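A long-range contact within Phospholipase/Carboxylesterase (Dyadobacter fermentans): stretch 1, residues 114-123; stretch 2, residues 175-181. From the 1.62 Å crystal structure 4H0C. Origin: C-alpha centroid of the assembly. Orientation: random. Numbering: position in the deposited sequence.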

# COMPACT_ATOMS: atom_id res chain seq x y z
N THR A 114 0.06 2.28 -1.75
CA THR A 114 1.10 1.50 -1.09
C THR A 114 2.26 1.26 -2.05
O THR A 114 3.42 1.47 -1.70
CB THR A 114 0.57 0.14 -0.58
OG1 THR A 114 -0.33 0.34 0.51
CG2 THR A 114 1.74 -0.78 -0.16
N LEU A 115 1.95 0.76 -3.26
CA LEU A 115 2.98 0.43 -4.25
C LEU A 115 3.69 1.70 -4.71
O LEU A 115 4.91 1.71 -4.83
CB LEU A 115 2.37 -0.28 -5.45
CG LEU A 115 1.92 -1.71 -5.13
CD1 LEU A 115 1.16 -2.23 -6.33
CD2 LEU A 115 3.11 -2.63 -4.80
N GLU A 116 2.93 2.77 -4.94
CA GLU A 116 3.52 4.01 -5.45
C GLU A 116 4.45 4.61 -4.41
O GLU A 116 5.57 5.03 -4.74
CB GLU A 116 2.42 5.01 -5.85
CG GLU A 116 2.91 6.24 -6.62
CD GLU A 116 3.58 5.94 -7.96
OE1 GLU A 116 3.30 4.87 -8.58
OE2 GLU A 116 4.38 6.81 -8.41
N TYR A 117 4.03 4.61 -3.14
CA TYR A 117 4.89 5.16 -2.10
C TYR A 117 6.17 4.35 -1.91
O TYR A 117 7.28 4.90 -1.86
CB TYR A 117 4.17 5.30 -0.74
CG TYR A 117 5.16 5.73 0.32
CD1 TYR A 117 5.49 7.08 0.46
CD2 TYR A 117 5.85 4.79 1.11
CE1 TYR A 117 6.43 7.49 1.40
CE2 TYR A 117 6.79 5.20 2.05
CZ TYR A 117 7.08 6.54 2.18
OH TYR A 117 8.02 6.97 3.09
N THR A 118 6.01 3.04 -1.79
CA THR A 118 7.17 2.21 -1.47
C THR A 118 8.16 2.15 -2.63
O THR A 118 9.33 2.01 -2.40
CB THR A 118 6.79 0.80 -1.00
OG1 THR A 118 5.94 0.20 -1.98
CG2 THR A 118 6.03 0.88 0.34
N THR A 119 7.68 2.26 -3.87
CA THR A 119 8.53 2.18 -5.06
C THR A 119 9.23 3.53 -5.34
O THR A 119 10.36 3.58 -5.86
CB THR A 119 7.72 1.62 -6.24
OG1 THR A 119 7.08 0.40 -5.80
CG2 THR A 119 8.63 1.26 -7.43
N ARG A 120 8.60 4.63 -4.94
CA ARG A 120 9.31 5.93 -4.98
C ARG A 120 10.37 6.02 -3.89
O ARG A 120 11.27 6.87 -3.97
CB ARG A 120 8.31 7.08 -4.82
CG ARG A 120 7.45 7.29 -6.06
CD ARG A 120 6.64 8.56 -5.92
NE ARG A 120 5.70 8.73 -7.02
CZ ARG A 120 5.30 9.90 -7.49
NH1 ARG A 120 5.81 11.03 -7.01
NH2 ARG A 120 4.41 9.94 -8.47
N ASN A 121 10.24 5.17 -2.87
CA ASN A 121 11.07 5.24 -1.66
C ASN A 121 11.56 3.86 -1.28
O ASN A 121 11.36 3.42 -0.15
CB ASN A 121 10.26 5.85 -0.51
CG ASN A 121 9.82 7.26 -0.81
OD1 ASN A 121 10.62 8.20 -0.72
ND2 ASN A 121 8.56 7.43 -1.19
N ALA A 122 12.14 3.15 -2.25
CA ALA A 122 12.47 1.73 -2.06
C ALA A 122 13.66 1.59 -1.13
O ALA A 122 14.64 2.30 -1.28
CB ALA A 122 12.72 1.02 -3.39
N ARG A 123 13.51 0.73 -0.14
CA ARG A 123 14.58 0.36 0.76
C ARG A 123 14.17 -0.95 1.38
O ARG A 123 13.17 -1.51 0.99
CB ARG A 123 14.84 1.42 1.83
CG ARG A 123 13.61 2.00 2.47
CD ARG A 123 14.08 3.14 3.34
NE ARG A 123 13.03 3.94 3.93
CZ ARG A 123 13.17 4.59 5.08
NH1 ARG A 123 14.31 4.48 5.78
NH2 ARG A 123 12.17 5.32 5.56
N THR A 175 7.20 -6.27 -12.83
CA THR A 175 8.46 -6.12 -13.56
C THR A 175 9.32 -5.02 -12.93
O THR A 175 10.52 -5.22 -12.70
CB THR A 175 8.23 -5.88 -15.05
OG1 THR A 175 7.55 -7.02 -15.59
CG2 THR A 175 9.56 -5.72 -15.77
N ILE A 176 8.70 -3.90 -12.59
CA ILE A 176 9.43 -2.78 -11.99
C ILE A 176 9.92 -3.16 -10.58
O ILE A 176 11.08 -2.90 -10.22
CB ILE A 176 8.56 -1.51 -11.96
CG1 ILE A 176 8.43 -0.94 -13.38
CG2 ILE A 176 9.17 -0.46 -11.04
CD1 ILE A 176 7.31 0.05 -13.58
N LEU A 177 9.03 -3.74 -9.79
CA LEU A 177 9.39 -4.20 -8.42
C LEU A 177 10.54 -5.19 -8.45
O LEU A 177 11.50 -5.09 -7.65
CB LEU A 177 8.18 -4.84 -7.72
CG LEU A 177 7.03 -3.91 -7.33
CD1 LEU A 177 5.75 -4.69 -7.09
CD2 LEU A 177 7.38 -3.11 -6.09
N GLU A 178 10.49 -6.13 -9.39
CA GLU A 178 11.57 -7.12 -9.51
C GLU A 178 12.90 -6.48 -9.93
O GLU A 178 13.94 -6.77 -9.34
CB GLU A 178 11.18 -8.26 -10.45
CG GLU A 178 10.15 -9.19 -9.80
CD GLU A 178 9.80 -10.40 -10.65
OE1 GLU A 178 9.87 -10.31 -11.90
OE2 GLU A 178 9.43 -11.45 -10.06
N ASP A 179 12.83 -5.55 -10.88
CA ASP A 179 14.02 -4.77 -11.26
C ASP A 179 14.65 -4.00 -10.11
O ASP A 179 15.88 -3.83 -10.06
CB ASP A 179 13.70 -3.85 -12.45
CG ASP A 179 13.69 -4.59 -13.78
OD1 ASP A 179 14.16 -5.77 -13.84
OD2 ASP A 179 13.21 -4.01 -14.77
N MSE A 180 13.82 -3.58 -9.15
CA MSE A 180 14.30 -2.86 -7.98
C MSE A 180 14.59 -3.77 -6.81
O MSE A 180 14.75 -3.31 -5.67
CB MSE A 180 13.33 -1.75 -7.63
CG MSE A 180 13.22 -0.74 -8.77
SE MSE A 180 11.95 0.56 -8.29
CE MSE A 180 13.01 1.43 -6.87
N ASN A 181 14.68 -5.07 -7.10
CA ASN A 181 15.18 -6.06 -6.14
C ASN A 181 14.20 -6.39 -5.01
O ASN A 181 14.62 -6.85 -3.95
CB ASN A 181 16.57 -5.68 -5.57
CG ASN A 181 17.30 -6.87 -4.92
OD1 ASN A 181 17.11 -8.05 -5.30
ND2 ASN A 181 18.13 -6.57 -3.93

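Two helical segments run in roughly the same direction (28° between axes, 11.4 Å at closest approach) and meet mainly through side chains, with CE of Met 180 also 3.6 Å from the backbone O of Thr 119; no hydrogen bond crosses between them, and 244 Å² of surface is buried. Thr 119 sits at the centre, its CA-to-CB bond pointing toward the second stretch. Its chi1 of -51° (m) lets OG1 of Thr 119 donate to the backbone O of Leu 115 (2.7 Å). With its hydroxyl thus satisfied within its own helix, Thr 119 can be buried against apolar neighbours: OG1 lies 3.5 Å from CD2 of Leu 177, while CG2 reaches SE of Met 180 at 3.5 Å and CG2 of Ile 176 at 4.0 Å. A small, branched side chain suits this place, touching three residues. Leu 115 and Leu 177 both leave their backbones sideways, yet both adopt the m,t rotamer (chi1 -72° and -69°, chi2 172° and 161°), and their ends come nearer the opposing stretch, so that CD2 of Leu 115 meets CD1 of Leu 177 at 4.1 Å. Beyond the helix, the CA-to-CB bond of Met 180, present as selenomethionine, points toward the first stretch. Chi1 of -62° (m) sets the direction of CG, chi2 of 178° (t) extends the chain out to SE, and chi3 of 70° (p) then turns CE of Met 180 to within 3.5 Å of CB of Ala 122. The short Ala 122 side chain, also directed toward its partner, meets this methyl. The CA-to-CB bond of Arg 120 is directed away, and its NE forms a salt bridge with OE2 of Glu 116 (2.7 Å); neither residue touches the second stretch.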